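Protein-glutamine gamma-glutamyltransferase (Pagrus major, PDB 1G0D) probably catalyses calcium-dependent cross-linking of proteins, joining peptide-bound glutamine to lysine or to other primary amines, and probably binds GTP. Local coordinates at residues A[589-594]-A[599-604]; A[625-630]-A[679-684]. One frame throughout, in Å; residues are numbered along the deposited sequence.

Contact 1: residues A[589-594]-A[599-604]; sequences VQVPGK and EPLTAY
Val591 is the knob of this contact, and the hollow that takes it is formed by Leu601, the carbonyl of Thr602, and Ala603. Its CB lies 4.0 Å from Ala603 CB. The backbones come equally close here, Val591 CA being 4.0 Å from Ala603 CA, and the small alanine side chain is consistent with that approach. With CG2 swung anti to the backbone N, that methyl enters the gap between Thr602 O and the isopropyl end of Leu601, 4.0 Å from Leu601 CD2. The first torsion of Val591 (chi1 31°) is off a staggered value and is doubtful at this resolution.

Next along the chain, Pro592 crosses Tyr604 at about a right angle. It lies against the CD1-CE1 edge of the phenol ring, with Pro592 CD 3.7 Å from Tyr604 CD1 and Pro592 CG 3.8 Å from Tyr604 CE1. Pro592 CD and Gln590 O both sit at the ring's edge, near its plane.

Behind these side chains, one antiparallel hydrogen-bonded pair fixes the register: Gln590 N reaches Tyr604 O at 2.8 Å, and Tyr604 N returns to Gln590 O at 2.6 Å. At Val591 and Pro592 this pairing gives way to apolar contacts and a CA-H...O contact, Val591 CA to Thr602 O at 3.5 Å.

Strand 588-590 forms one border of a three-stranded sheet; strand 601-608, its partner here, is bonded in turn to strand 644-651, with Thr602 OG1 bound to Ser650. Beneath, Val589 and Ala603 rest on Leu661 of strand 659-666, while Val591 reaches Thr677 and Val679 of strand 673-682.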
ATOM      1  N   VAL A 589      22.166   0.794  10.541  1.00 22.02           N
ATOM      2  CA  VAL A 589      22.533   0.052   9.363  1.00 22.96           C
ATOM      3  C   VAL A 589      23.625   0.854   8.652  1.00 27.16           C
ATOM      4  O   VAL A 589      23.466   2.058   8.414  1.00 30.92           O
ATOM      5  CB  VAL A 589      21.314  -0.156   8.480  1.00 19.97           C
ATOM      6  CG1 VAL A 589      21.628  -1.139   7.411  1.00 21.14           C
ATOM      7  CG2 VAL A 589      20.161  -0.670   9.310  1.00 18.00           C
ATOM      8  N   GLN A 590      24.752   0.184   8.371  1.00 26.63           N
ATOM      9  CA  GLN A 590      25.905   0.800   7.714  1.00 22.47           C
ATOM     10  C   GLN A 590      26.553  -0.147   6.721  1.00 21.43           C
ATOM     11  O   GLN A 590      26.774  -1.307   7.010  1.00 19.80           O
ATOM     12  CB  GLN A 590      26.961   1.181   8.742  1.00 20.59           C
ATOM     13  CG  GLN A 590      26.448   1.997   9.906  1.00 24.25           C
ATOM     14  CD  GLN A 590      27.442   2.073  11.067  1.00 30.21           C
ATOM     15  OE1 GLN A 590      28.045   3.125  11.313  1.00 31.62           O
ATOM     16  NE2 GLN A 590      27.608   0.960  11.792  1.00 30.07           N
ATOM     17  N   VAL A 591      26.848   0.343   5.533  1.00 21.83           N
ATOM     18  CA  VAL A 591      27.518  -0.497   4.574  1.00 25.60           C
ATOM     19  C   VAL A 591      28.598   0.415   3.997  1.00 28.45           C
ATOM     20  O   VAL A 591      28.459   0.983   2.930  1.00 31.66           O
ATOM     21  CB  VAL A 591      26.500  -1.036   3.568  1.00 22.53           C
ATOM     22  CG1 VAL A 591      25.445  -0.069   3.391  1.00 22.53           C
ATOM     23  CG2 VAL A 591      27.143  -1.397   2.293  1.00 22.37           C
ATOM     24  N   PRO A 592      29.710   0.564   4.739  1.00 31.30           N
ATOM     25  CA  PRO A 592      30.894   1.383   4.452  1.00 33.07           C
ATOM     26  C   PRO A 592      31.714   1.186   3.154  1.00 35.64           C
ATOM     27  O   PRO A 592      31.785   0.089   2.572  1.00 32.99           O
ATOM     28  CB  PRO A 592      31.738   1.204   5.711  1.00 31.77           C
ATOM     29  CG  PRO A 592      31.322  -0.109   6.216  1.00 29.72           C
ATOM     30  CD  PRO A 592      29.875  -0.181   5.995  1.00 28.63           C
ATOM     31  N   GLY A 593      32.324   2.291   2.716  1.00 38.29           N
ATOM     32  CA  GLY A 593      33.130   2.293   1.511  1.00 41.83           C
ATOM     33  C   GLY A 593      32.294   2.310   0.249  1.00 45.69           C
ATOM     34  O   GLY A 593      31.123   1.929   0.274  1.00 52.37           O
ATOM     35  N   LYS A 594      32.892   2.750  -0.860  1.00 46.93           N
ATOM     36  CA  LYS A 594      32.213   2.804  -2.166  1.00 43.77           C
ATOM     37  C   LYS A 594      31.577   1.475  -2.628  1.00 39.64           C
ATOM     38  O   LYS A 594      32.210   0.418  -2.614  1.00 38.97           O
ATOM     39  CB  LYS A 594      33.199   3.299  -3.229  1.00 46.94           C
ATOM     40  CG  LYS A 594      32.611   3.426  -4.625  1.00 50.09           C
ATOM     41  CD  LYS A 594      33.079   4.713  -5.288  1.00 54.39           C
ATOM     42  CE  LYS A 594      33.158   4.582  -6.814  1.00 57.63           C
ATOM     43  NZ  LYS A 594      34.210   3.623  -7.314  1.00 58.16           N
ATOM     44  N   GLU A 599      30.088  -6.208  -7.106  1.00 32.38           N
ATOM     45  CA  GLU A 599      31.296  -6.126  -6.308  1.00 34.51           C
ATOM     46  C   GLU A 599      30.863  -6.410  -4.865  1.00 36.64           C
ATOM     47  O   GLU A 599      30.021  -5.703  -4.287  1.00 36.66           O
ATOM     48  CB  GLU A 599      31.868  -4.706  -6.392  1.00 43.31           C
ATOM     49  CG  GLU A 599      33.371  -4.568  -6.485  1.00 48.68           C
ATOM     50  CD  GLU A 599      33.810  -4.199  -7.885  1.00 55.97           C
ATOM     51  OE1 GLU A 599      33.621  -5.036  -8.801  1.00 60.79           O
ATOM     52  OE2 GLU A 599      34.341  -3.080  -8.073  1.00 58.72           O
ATOM     53  N   PRO A 600      31.404  -7.479  -4.278  1.00 35.13           N
ATOM     54  CA  PRO A 600      31.104  -7.890  -2.910  1.00 33.13           C
ATOM     55  C   PRO A 600      31.302  -6.822  -1.859  1.00 31.38           C
ATOM     56  O   PRO A 600      32.379  -6.239  -1.765  1.00 29.80           O
ATOM     57  CB  PRO A 600      32.044  -9.069  -2.695  1.00 36.66           C
ATOM     58  CG  PRO A 600      32.212  -9.648  -4.077  1.00 35.93           C
ATOM     59  CD  PRO A 600      32.307  -8.432  -4.945  1.00 37.37           C
ATOM     60  N   LEU A 601      30.267  -6.582  -1.049  1.00 29.37           N
ATOM     61  CA  LEU A 601      30.369  -5.589   0.026  1.00 27.71           C
ATOM     62  C   LEU A 601      29.768  -6.137   1.317  1.00 29.25           C
ATOM     63  O   LEU A 601      29.047  -7.153   1.289  1.00 30.51           O
ATOM     64  CB  LEU A 601      29.673  -4.267  -0.336  1.00 26.76           C
ATOM     65  CG  LEU A 601      28.292  -4.276  -0.971  1.00 21.57           C
ATOM     66  CD1 LEU A 601      27.279  -4.837  -0.003  1.00 13.76           C
ATOM     67  CD2 LEU A 601      27.929  -2.869  -1.367  1.00 19.38           C
ATOM     68  N   THR A 602      30.071  -5.456   2.433  1.00 27.49           N
ATOM     69  CA  THR A 602      29.597  -5.832   3.773  1.00 23.57           C
ATOM     70  C   THR A 602      28.786  -4.723   4.447  1.00 23.98           C
ATOM     71  O   THR A 602      29.249  -3.581   4.607  1.00 21.43           O
ATOM     72  CB  THR A 602      30.787  -6.229   4.712  1.00 21.96           C
ATOM     73  OG1 THR A 602      31.502  -7.301   4.108  1.00 24.07           O
ATOM     74  CG2 THR A 602      30.308  -6.728   6.071  1.00 16.73           C
ATOM     75  N   ALA A 603      27.571  -5.116   4.837  1.00 26.14           N
ATOM     76  CA  ALA A 603      26.590  -4.279   5.519  1.00 26.61           C
ATOM     77  C   ALA A 603      26.617  -4.690   6.986  1.00 27.93           C
ATOM     78  O   ALA A 603      26.734  -5.876   7.313  1.00 26.88           O
ATOM     79  CB  ALA A 603      25.190  -4.513   4.920  1.00 26.51           C
ATOM     80  N   TYR A 604      26.481  -3.696   7.855  1.00 30.76           N
ATOM     81  CA  TYR A 604      26.549  -3.873   9.296  1.00 31.36           C
ATOM     82  C   TYR A 604      25.347  -3.337  10.036  1.00 32.83           C
ATOM     83  O   TYR A 604      25.050  -2.151   9.954  1.00 35.68           O
ATOM     84  CB  TYR A 604      27.768  -3.138   9.838  1.00 32.01           C
ATOM     85  CG  TYR A 604      29.066  -3.654   9.292  1.00 37.80           C
ATOM     86  CD1 TYR A 604      29.609  -3.136   8.124  1.00 39.22           C
ATOM     87  CD2 TYR A 604      29.736  -4.706   9.922  1.00 39.29           C
ATOM     88  CE1 TYR A 604      30.787  -3.661   7.589  1.00 44.46           C
ATOM     89  CE2 TYR A 604      30.905  -5.235   9.401  1.00 43.20           C
ATOM     90  CZ  TYR A 604      31.428  -4.717   8.231  1.00 44.80           C
ATOM     91  OH  TYR A 604      32.561  -5.288   7.688  1.00 47.15           O
TER
HETATM   92  O   HOH W   1      25.841  -0.980  12.672  1.00 28.96           O

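Contact 2: residues A[625-630]-A[679-684]; sequences AGLLSA and VVVHKK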
ATOM      1  N   ALA A 625      15.689  -3.410  -3.112  1.00 20.62           N
ATOM      2  CA  ALA A 625      15.450  -3.482  -4.555  1.00 18.01           C
ATOM      3  C   ALA A 625      16.806  -3.168  -5.141  1.00 19.47           C
ATOM      4  O   ALA A 625      17.415  -2.166  -4.760  1.00 17.71           O
ATOM      5  CB  ALA A 625      14.453  -2.409  -4.988  1.00 14.30           C
ATOM      6  N   GLY A 626      17.309  -4.027  -6.020  1.00 18.81           N
ATOM      7  CA  GLY A 626      18.600  -3.751  -6.621  1.00 17.92           C
ATOM      8  C   GLY A 626      19.835  -4.028  -5.790  1.00 20.82           C
ATOM      9  O   GLY A 626      20.943  -3.981  -6.329  1.00 21.09           O
ATOM     10  N   LEU A 627      19.670  -4.289  -4.487  1.00 22.73           N
ATOM     11  CA  LEU A 627      20.793  -4.612  -3.575  1.00 19.60           C
ATOM     12  C   LEU A 627      20.771  -6.133  -3.265  1.00 21.79           C
ATOM     13  O   LEU A 627      21.706  -6.848  -3.611  1.00 25.67           O
ATOM     14  CB  LEU A 627      20.698  -3.812  -2.265  1.00 16.24           C
ATOM     15  CG  LEU A 627      20.941  -2.297  -2.326  1.00 18.58           C
ATOM     16  CD1 LEU A 627      21.129  -1.717  -0.909  1.00 16.71           C
ATOM     17  CD2 LEU A 627      22.166  -2.026  -3.190  1.00 19.21           C
ATOM     18  N   LEU A 628      19.724  -6.620  -2.587  1.00 22.05           N
ATOM     19  CA  LEU A 628      19.563  -8.050  -2.314  1.00 17.55           C
ATOM     20  C   LEU A 628      18.154  -8.474  -1.994  1.00 18.33           C
ATOM     21  O   LEU A 628      17.317  -7.685  -1.554  1.00 16.26           O
ATOM     22  CB  LEU A 628      20.440  -8.559  -1.182  1.00 16.83           C
ATOM     23  CG  LEU A 628      20.776  -7.925   0.167  1.00 25.94           C
ATOM     24  CD1 LEU A 628      19.613  -7.697   0.995  1.00 25.38           C
ATOM     25  CD2 LEU A 628      21.669  -8.881   0.930  1.00 24.16           C
ATOM     26  N   SER A 629      17.883  -9.738  -2.238  1.00 19.48           N
ATOM     27  CA  SER A 629      16.579 -10.295  -1.893  1.00 27.31           C
ATOM     28  C   SER A 629      16.568 -10.652  -0.381  1.00 27.44           C
ATOM     29  O   SER A 629      17.606 -11.013   0.178  1.00 28.97           O
ATOM     30  CB  SER A 629      16.354 -11.515  -2.734  1.00 28.03           C
ATOM     31  OG  SER A 629      17.323 -11.501  -3.758  1.00 38.31           O
ATOM     32  N   ALA A 630      15.419 -10.538   0.280  1.00 25.81           N
ATOM     33  CA  ALA A 630      15.355 -10.809   1.719  1.00 25.14           C
ATOM     34  C   ALA A 630      16.332 -11.896   2.137  1.00 27.89           C
ATOM     35  O   ALA A 630      16.347 -12.993   1.577  1.00 27.44           O
ATOM     36  CB  ALA A 630      13.991 -11.202   2.106  1.00 24.04           C
ATOM     37  N   VAL A 679      22.327   3.599   0.079  1.00 17.05           N
ATOM     38  CA  VAL A 679      23.599   3.188  -0.479  1.00 20.13           C
ATOM     39  C   VAL A 679      23.613   3.497  -1.989  1.00 19.74           C
ATOM     40  O   VAL A 679      22.794   2.941  -2.732  1.00 21.47           O
ATOM     41  CB  VAL A 679      23.835   1.643  -0.251  1.00 20.32           C
ATOM     42  CG1 VAL A 679      25.206   1.256  -0.764  1.00 21.57           C
ATOM     43  CG2 VAL A 679      23.737   1.309   1.229  1.00 21.47           C
ATOM     44  N   VAL A 680      24.514   4.386  -2.439  1.00 16.73           N
ATOM     45  CA  VAL A 680      24.623   4.698  -3.869  1.00 11.66           C
ATOM     46  C   VAL A 680      25.496   3.645  -4.602  1.00 15.28           C
ATOM     47  O   VAL A 680      26.707   3.551  -4.371  1.00 12.29           O
ATOM     48  CB  VAL A 680      25.208   6.103  -4.075  1.00  9.80           C
ATOM     49  CG1 VAL A 680      25.131   6.497  -5.527  1.00  6.91           C
ATOM     50  CG2 VAL A 680      24.435   7.105  -3.265  1.00 10.24           C
ATOM     51  N   VAL A 681      24.869   2.831  -5.459  1.00 16.49           N
ATOM     52  CA  VAL A 681      25.593   1.795  -6.189  1.00 18.29           C
ATOM     53  C   VAL A 681      26.158   2.341  -7.507  1.00 21.88           C
ATOM     54  O   VAL A 681      25.441   2.853  -8.380  1.00 24.43           O
ATOM     55  CB  VAL A 681      24.685   0.564  -6.443  1.00 21.59           C
ATOM     56  CG1 VAL A 681      25.414  -0.478  -7.255  1.00 19.00           C
ATOM     57  CG2 VAL A 681      24.246  -0.042  -5.124  1.00 22.01           C
ATOM     58  N   HIS A 682      27.476   2.237  -7.634  1.00 24.57           N
ATOM     59  CA  HIS A 682      28.175   2.748  -8.791  1.00 20.53           C
ATOM     60  C   HIS A 682      28.545   1.712  -9.795  1.00 25.23           C
ATOM     61  O   HIS A 682      28.384   0.503  -9.628  1.00 22.36           O
ATOM     62  CB  HIS A 682      29.506   3.404  -8.406  1.00 14.10           C
ATOM     63  CG  HIS A 682      29.389   4.564  -7.479  1.00 16.65           C
ATOM     64  ND1 HIS A 682      29.036   5.831  -7.904  1.00 20.39           N
ATOM     65  CD2 HIS A 682      29.567   4.653  -6.140  1.00 18.33           C
ATOM     66  CE1 HIS A 682      28.998   6.650  -6.867  1.00 21.18           C
ATOM     67  NE2 HIS A 682      29.318   5.960  -5.782  1.00 21.79           N
ATOM     68  N   LYS A 683      29.110   2.296 -10.830  1.00 32.12           N
ATOM     69  CA  LYS A 683      29.709   1.674 -11.961  1.00 39.04           C
ATOM     70  C   LYS A 683      29.225   1.967 -13.324  1.00 44.57           C
ATOM     71  O   LYS A 683      28.434   1.242 -13.920  1.00 46.78           O
ATOM     72  CB  LYS A 683      29.878   0.203 -11.773  1.00 41.37           C
ATOM     73  CG  LYS A 683      31.327  -0.032 -11.524  1.00 45.31           C
ATOM     74  CD  LYS A 683      31.995  -0.473 -12.776  1.00 50.45           C
ATOM     75  CE  LYS A 683      31.450  -1.826 -13.176  1.00 51.76           C
ATOM     76  NZ  LYS A 683      31.147  -1.788 -14.613  1.00 58.25           N
ATOM     77  N   LYS A 684      29.821   3.065 -13.777  1.00 49.84           N
ATOM     78  CA  LYS A 684      29.734   3.711 -15.080  1.00 53.19           C
ATOM     79  C   LYS A 684      30.110   2.685 -16.184  1.00 56.59           C
ATOM     80  O   LYS A 684      29.189   2.253 -16.932  1.00 58.85           O
ATOM     81  CB  LYS A 684      30.741   4.889 -15.106  1.00 51.79           C
ATOM     82  CG  LYS A 684      30.785   5.854 -13.853  1.00 53.61           C
ATOM     83  CD  LYS A 684      30.995   5.232 -12.422  1.00 49.87           C
ATOM     84  CE  LYS A 684      30.083   5.896 -11.358  1.00 45.24           C
ATOM     85  NZ  LYS A 684      28.651   5.979 -11.790  1.00 42.54           N
TER
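No flat group joins Leu627 to Val679 and Val681; the meeting is wholly aliphatic. The one ring in the two segments, His682, stands beyond the contact, with Lys684 NZ at its edge and in its plane. NZ is 3.9 Å from His682 ND1, a proximity that does not amount to a hydrogen bond.

The burden of the contact falls on the two methyls of Leu627. CD2 comes to 3.5 Å from Val681 CG2, a snug approach, while CD1 is turned to Val679 and stops at a looser 4.4 Å from Val679 CB. Leu627 and Val681 run alongside one another in opposite directions, so that their ends overlap while the backbones stay well apart, CA of Leu627 being 8.4 Å from CA of Val681. Torsions account for the choice of methyl on Val681: CG1 is anti to the backbone N (chi1 177°) and trails away, whereas CG2, anti to the carbonyl carbon, is the branch presented to Leu627. Val679 and Val681 both point toward Leu627; Val680, between them, points away, as expected on a strand with one buried face.

Leu627 follows a local irregularity. Gly626 has a positive phi of 78°, with backbone angles at which a CB would press on the preceding carbonyl O, and its N is bonded to Glu181 OE2. Leu627 and Leu628 then face a single residue of strand 619-624, which fits a classic beta bulge.

The contact thus joins the turn between strands 619-624 and 628-634 to strand 673-682 on the inner side of one sheet, past Arg659 and Leu661 of strand 659-666. Phe651 of the other sheet lies against Leu627, making this cluster part of the core of the C-terminal immunoglobulin-like domain.

Following the chain from the N terminus, contact 1 closes first, pairing 589-594 with 599-604 across only four intervening residues. Among those, 595-596 leave the first sheet and run parallel to strand 673-682 in the second, a switch resembling the A and A′ strands of immunoglobulin folds. Contact 2 opens afterwards and closes a far longer loop of 48 residues, from 625-630, which contains the bulge, to the last modelled strand. The two are in series, neither nested nor crossed, yet their centres lie 11 Å apart. They adjoin at Val591 and Val679, where the modelled approach is doubtfully close, and more securely where Lys594 CD lies 3.6 Å from His682 CD2. Strand 673-682 therefore joins both contacts within one sandwich.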